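Local coordinates for protein MJ1225 (Methanocaldococcus jannaschii, PDB 3KH5) that binds adenine nucleotides through its four CBS motifs and is probably an archaeal counterpart of the gamma subunit of AMP-activated protein kinase, at residues S54-D59 against G64-L69. Sequence-based numbering, arbitrary orientation.
Sequences SMDIVD and GSKYNL. With AMP (adenosine monophosphate), chain F; ADP (adenosine-5'-diphosphate), chain D.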
ATOM      1  N   SER A  54       3.370  -1.125   4.408  1.00 28.58           N
ATOM      2  CA  SER A  54       2.554  -2.221   4.930  1.00 28.99           C
ATOM      3  C   SER A  54       2.767  -3.519   4.161  1.00 28.98           C
ATOM      4  O   SER A  54       2.574  -4.603   4.707  1.00 28.84           O
ATOM      5  CB  SER A  54       1.070  -1.844   4.940  1.00 28.91           C
ATOM      6  OG  SER A  54       0.630  -1.441   3.659  1.00 29.80           O
ATOM      7  N   MET A  55       3.158  -3.401   2.894  1.00 29.18           N
ATOM      8  CA  MET A  55       3.455  -4.566   2.065  1.00 29.37           C
ATOM      9  C   MET A  55       4.680  -5.319   2.551  1.00 28.88           C
ATOM     10  O   MET A  55       4.710  -6.547   2.504  1.00 28.62           O
ATOM     11  CB  MET A  55       3.627  -4.163   0.605  1.00 29.84           C
ATOM     12  CG  MET A  55       2.322  -4.187  -0.145  1.00 31.88           C
ATOM     13  SD  MET A  55       1.842  -5.886  -0.481  1.00 36.55           S
ATOM     14  CE  MET A  55       0.222  -5.845   0.305  1.00 35.22           C
ATOM     15  N   ASP A  56       5.684  -4.592   3.024  1.00 28.41           N
ATOM     16  CA  ASP A  56       6.853  -5.222   3.631  1.00 28.48           C
ATOM     17  C   ASP A  56       6.474  -5.985   4.893  1.00 28.61           C
ATOM     18  O   ASP A  56       7.055  -7.031   5.197  1.00 28.35           O
ATOM     19  CB  ASP A  56       7.896  -4.170   3.978  1.00 28.22           C
ATOM     20  CG  ASP A  56       8.460  -3.491   2.758  1.00 28.20           C
ATOM     21  OD1 ASP A  56       8.956  -4.205   1.862  1.00 27.08           O
ATOM     22  OD2 ASP A  56       8.423  -2.242   2.702  1.00 27.79           O
ATOM     23  N   ILE A  57       5.510  -5.440   5.633  1.00 29.15           N
ATOM     24  CA  ILE A  57       5.008  -6.078   6.848  1.00 29.59           C
ATOM     25  C   ILE A  57       4.226  -7.338   6.487  1.00 29.88           C
ATOM     26  O   ILE A  57       4.354  -8.361   7.158  1.00 30.24           O
ATOM     27  CB  ILE A  57       4.108  -5.131   7.695  1.00 29.65           C
ATOM     28  CG1 ILE A  57       4.869  -3.867   8.133  1.00 29.51           C
ATOM     29  CG2 ILE A  57       3.495  -5.880   8.907  1.00 29.46           C
ATOM     30  CD1 ILE A  57       6.056  -4.102   9.075  1.00 29.79           C
ATOM     31  N   VAL A  58       3.421  -7.259   5.428  1.00 30.04           N
ATOM     32  CA  VAL A  58       2.678  -8.423   4.912  1.00 30.34           C
ATOM     33  C   VAL A  58       3.622  -9.545   4.439  1.00 30.46           C
ATOM     34  O   VAL A  58       3.339 -10.732   4.631  1.00 30.51           O
ATOM     35  CB  VAL A  58       1.668  -8.011   3.805  1.00 30.38           C
ATOM     36  CG1 VAL A  58       1.061  -9.229   3.108  1.00 30.28           C
ATOM     37  CG2 VAL A  58       0.562  -7.154   4.400  1.00 30.41           C
ATOM     38  N   ASP A  59       4.736  -9.149   3.830  1.00 30.50           N
ATOM     39  CA  ASP A  59       5.831 -10.050   3.454  1.00 30.64           C
ATOM     40  C   ASP A  59       6.401 -10.763   4.698  1.00 30.78           C
ATOM     41  O   ASP A  59       6.427 -11.998   4.777  1.00 30.89           O
ATOM     42  CB  ASP A  59       6.891  -9.186   2.748  1.00 30.56           C
ATOM     43  CG  ASP A  59       8.028  -9.988   2.134  1.00 30.85           C
ATOM     44  OD1 ASP A  59       8.382 -11.065   2.650  1.00 30.64           O
ATOM     45  OD2 ASP A  59       8.603  -9.502   1.134  1.00 31.31           O
ATOM     46  N   GLY A  64       6.097 -13.385   2.015  1.00 30.85           N
ATOM     47  CA  GLY A  64       7.304 -13.541   1.218  1.00 31.23           C
ATOM     48  C   GLY A  64       8.538 -13.925   1.996  1.00 31.49           C
ATOM     49  O   GLY A  64       8.453 -14.470   3.097  1.00 31.38           O
ATOM     50  N   SER A  65       9.691 -13.603   1.417  1.00 32.01           N
ATOM     51  CA  SER A  65      10.981 -14.058   1.925  1.00 32.65           C
ATOM     52  C   SER A  65      11.328 -13.482   3.298  1.00 33.13           C
ATOM     53  O   SER A  65      12.075 -14.102   4.052  1.00 33.02           O
ATOM     54  CB  SER A  65      12.094 -13.747   0.915  1.00 32.53           C
ATOM     55  OG  SER A  65      13.347 -14.264   1.336  1.00 32.96           O
ATOM     56  N   LYS A  66      10.781 -12.311   3.626  1.00 33.89           N
ATOM     57  CA  LYS A  66      11.068 -11.668   4.914  1.00 34.79           C
ATOM     58  C   LYS A  66      10.462 -12.427   6.094  1.00 35.91           C
ATOM     59  O   LYS A  66      10.850 -12.210   7.247  1.00 35.93           O
ATOM     60  CB  LYS A  66      10.616 -10.205   4.906  1.00 34.45           C
ATOM     61  CG  LYS A  66      11.426  -9.348   3.949  1.00 33.64           C
ATOM     62  CD  LYS A  66      10.721  -8.055   3.602  1.00 31.85           C
ATOM     63  CE  LYS A  66      11.426  -7.395   2.428  1.00 31.56           C
ATOM     64  NZ  LYS A  66      11.035  -5.973   2.238  1.00 30.30           N
ATOM     65  N   TYR A  67       9.526 -13.325   5.795  1.00 37.60           N
ATOM     66  CA  TYR A  67       8.928 -14.191   6.807  1.00 39.54           C
ATOM     67  C   TYR A  67       9.938 -15.092   7.516  1.00 40.48           C
ATOM     68  O   TYR A  67       9.703 -15.527   8.649  1.00 40.71           O
ATOM     69  CB  TYR A  67       7.818 -15.044   6.199  1.00 39.75           C
ATOM     70  CG  TYR A  67       7.240 -16.051   7.163  1.00 41.72           C
ATOM     71  CD1 TYR A  67       6.493 -15.636   8.265  1.00 43.21           C
ATOM     72  CD2 TYR A  67       7.448 -17.419   6.983  1.00 43.33           C
ATOM     73  CE1 TYR A  67       5.958 -16.550   9.159  1.00 44.54           C
ATOM     74  CE2 TYR A  67       6.915 -18.346   7.874  1.00 44.66           C
ATOM     75  CZ  TYR A  67       6.174 -17.904   8.961  1.00 45.22           C
ATOM     76  OH  TYR A  67       5.644 -18.811   9.849  1.00 45.89           O
ATOM     77  N   ASN A  68      11.056 -15.371   6.856  1.00 41.81           N
ATOM     78  CA  ASN A  68      12.058 -16.247   7.451  1.00 43.12           C
ATOM     79  C   ASN A  68      12.813 -15.629   8.635  1.00 43.69           C
ATOM     80  O   ASN A  68      13.545 -16.332   9.339  1.00 43.79           O
ATOM     81  CB  ASN A  68      12.995 -16.829   6.388  1.00 43.31           C
ATOM     82  CG  ASN A  68      12.577 -18.235   5.948  1.00 44.22           C
ATOM     83  OD1 ASN A  68      11.389 -18.571   5.914  1.00 45.02           O
ATOM     84  ND2 ASN A  68      13.561 -19.061   5.615  1.00 44.84           N
ATOM     85  N   LEU A  69      12.611 -14.330   8.865  1.00 44.39           N
ATOM     86  CA  LEU A  69      13.067 -13.707  10.110  1.00 45.10           C
ATOM     87  C   LEU A  69      12.296 -14.270  11.311  1.00 45.73           C
ATOM     88  O   LEU A  69      12.890 -14.559  12.351  1.00 45.74           O
ATOM     89  CB  LEU A  69      12.963 -12.175  10.054  1.00 44.93           C
ATOM     90  CG  LEU A  69      13.641 -11.395  11.198  1.00 44.97           C
ATOM     91  CD1 LEU A  69      15.151 -11.661  11.244  1.00 44.66           C
ATOM     92  CD2 LEU A  69      13.377  -9.889  11.068  1.00 44.75           C
TER
HETATM   93  P   AMP F1605      21.222 -15.939  11.252  1.00 78.61           P
HETATM   94  O1P AMP F1605      22.409 -15.812  10.375  1.00 78.81           O
HETATM   95  O2P AMP F1605      20.502 -14.510  11.527  1.00 78.79           O
HETATM   96  O3P AMP F1605      21.619 -16.502  12.713  1.00 78.86           O
HETATM   97  O5' AMP F1605      20.114 -16.952  10.687  1.00 77.54           O
HETATM   98  C5' AMP F1605      18.761 -16.820  11.107  1.00 75.39           C
HETATM   99  C4' AMP F1605      17.789 -17.590  10.183  1.00 73.66           C
HETATM  100  O4' AMP F1605      16.670 -16.717   9.832  1.00 72.03           O
HETATM  101  C3' AMP F1605      18.375 -18.071   8.849  1.00 73.07           C
HETATM  102  O3' AMP F1605      17.678 -19.244   8.397  1.00 73.45           O
HETATM  103  C2' AMP F1605      18.126 -16.887   7.918  1.00 71.87           C
HETATM  104  O2' AMP F1605      17.920 -17.347   6.576  1.00 71.97           O
HETATM  105  C1' AMP F1605      16.828 -16.272   8.451  1.00 70.22           C
HETATM  106  N9  AMP F1605      16.851 -14.785   8.450  1.00 67.00           N
HETATM  107  C8  AMP F1605      17.602 -14.001   9.228  1.00 65.90           C
HETATM  108  N7  AMP F1605      17.345 -12.723   8.947  1.00 64.67           N
HETATM  109  C5  AMP F1605      16.422 -12.694   7.993  1.00 63.90           C
HETATM  110  C6  AMP F1605      15.772 -11.672   7.311  1.00 62.88           C
HETATM  111  N6  AMP F1605      16.047 -10.400   7.584  1.00 62.10           N
HETATM  112  N1  AMP F1605      14.863 -11.989   6.371  1.00 62.45           N
HETATM  113  C2  AMP F1605      14.583 -13.257   6.092  1.00 62.83           C
HETATM  114  N3  AMP F1605      15.187 -14.254   6.725  1.00 63.77           N
HETATM  115  C4  AMP F1605      16.106 -14.005   7.676  1.00 64.85           C
HETATM  116  PB  ADP D 283       3.515   1.104  -3.694  1.00 39.70           P
HETATM  117  O1B ADP D 283       3.075   0.431  -4.949  1.00 39.91           O
HETATM  118  O2B ADP D 283       2.249   1.707  -2.866  1.00 40.06           O
HETATM  119  O3B ADP D 283       4.515   2.354  -3.930  1.00 40.07           O
HETATM  120  PA  ADP D 283       3.429  -0.731  -1.785  1.00 36.13           P
HETATM  121  O1A ADP D 283       2.948  -2.083  -2.148  1.00 36.91           O
HETATM  122  O2A ADP D 283       3.584  -0.427  -0.191  1.00 36.23           O
HETATM  123  O3A ADP D 283       4.339   0.163  -2.725  1.00 38.46           O
HETATM  124  O5' ADP D 283       4.898  -1.444  -1.544  1.00 34.15           O
HETATM  125  C5' ADP D 283       5.452  -2.520  -2.364  1.00 30.46           C
HETATM  126  C4' ADP D 283       6.996  -2.660  -2.186  1.00 28.28           C
HETATM  127  O4' ADP D 283       7.626  -1.524  -2.860  1.00 27.79           O
HETATM  128  C3' ADP D 283       7.500  -2.651  -0.727  1.00 27.65           C
HETATM  129  O3' ADP D 283       8.560  -3.607  -0.597  1.00 27.89           O
HETATM  130  C2' ADP D 283       8.018  -1.221  -0.545  1.00 27.48           C
HETATM  131  O2' ADP D 283       9.070  -1.142   0.431  1.00 28.15           O
HETATM  132  C1' ADP D 283       8.559  -0.911  -1.937  1.00 27.45           C
HETATM  133  N9  ADP D 283       8.593   0.560  -2.187  1.00 27.57           N
HETATM  134  C8  ADP D 283       7.624   1.467  -2.014  1.00 27.68           C
HETATM  135  N7  ADP D 283       8.081   2.675  -2.367  1.00 28.20           N
HETATM  136  C5  ADP D 283       9.341   2.530  -2.764  1.00 27.68           C
HETATM  137  C6  ADP D 283      10.321   3.394  -3.236  1.00 28.32           C
HETATM  138  N6  ADP D 283      10.079   4.695  -3.367  1.00 28.14           N
HETATM  139  N1  ADP D 283      11.525   2.889  -3.556  1.00 28.28           N
HETATM  140  C2  ADP D 283      11.792   1.594  -3.433  1.00 28.32           C
HETATM  141  N3  ADP D 283      10.880   0.744  -2.987  1.00 27.69           N
HETATM  142  C4  ADP D 283       9.659   1.187  -2.650  1.00 27.96           C
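Gly-64 and Asp-59 join the segments through the backbone: as the chain leaves helix 54-63, Gly-64 N donates to Asp-59 O over 3.1 Å, and the turn that follows leads into helix 68-73. The carboxylate of Asp-59 reaches over this turn, its CG anti to the backbone N (chi1 -173°). There OD1 accepts the backbone N of Lys-66 at 2.9 Å, on its syn side but 31° out of the carboxylate plane. OD1 also lies close to Gly-64 C, and a beta carbon on Gly-64 would come too near it, which suits a glycine at this position. The Lys-66 side chain runs extended beyond CG, its chi2, chi3 and chi4 all near 180°, and crosses that of Asp-59 at about a right angle, with CD packed 3.6 Å from Asp-59 OD2. Its NZ ends in a salt bridge to Asp-56 OD1 at 2.8 Å, approaching from above the carboxylate plane; Glu-91 and the carbonyl of Ile-89 are further partners. Asp-56 in turn grips the ADP ribose with both oxygens, OD1 taking O3' of ADP and OD2 taking O2' of ADP, each at 2.6 Å, while Thr-53 N also bonds OD2. With Lys-66 cut back to an alanine, Asp-56 and Glu-91 are likely to lose the positive charge they share, and a gap would probably open alongside Asp-59 CG. Beyond the turn, Leu-69 CD1 comes 3.3 Å from N7 of the AMP adenine. Lys-66 is thus a second-shell residue of a CBS nucleotide site, and its charge probably offsets those of Asp-56 and Glu-91, both in the ADP pocket.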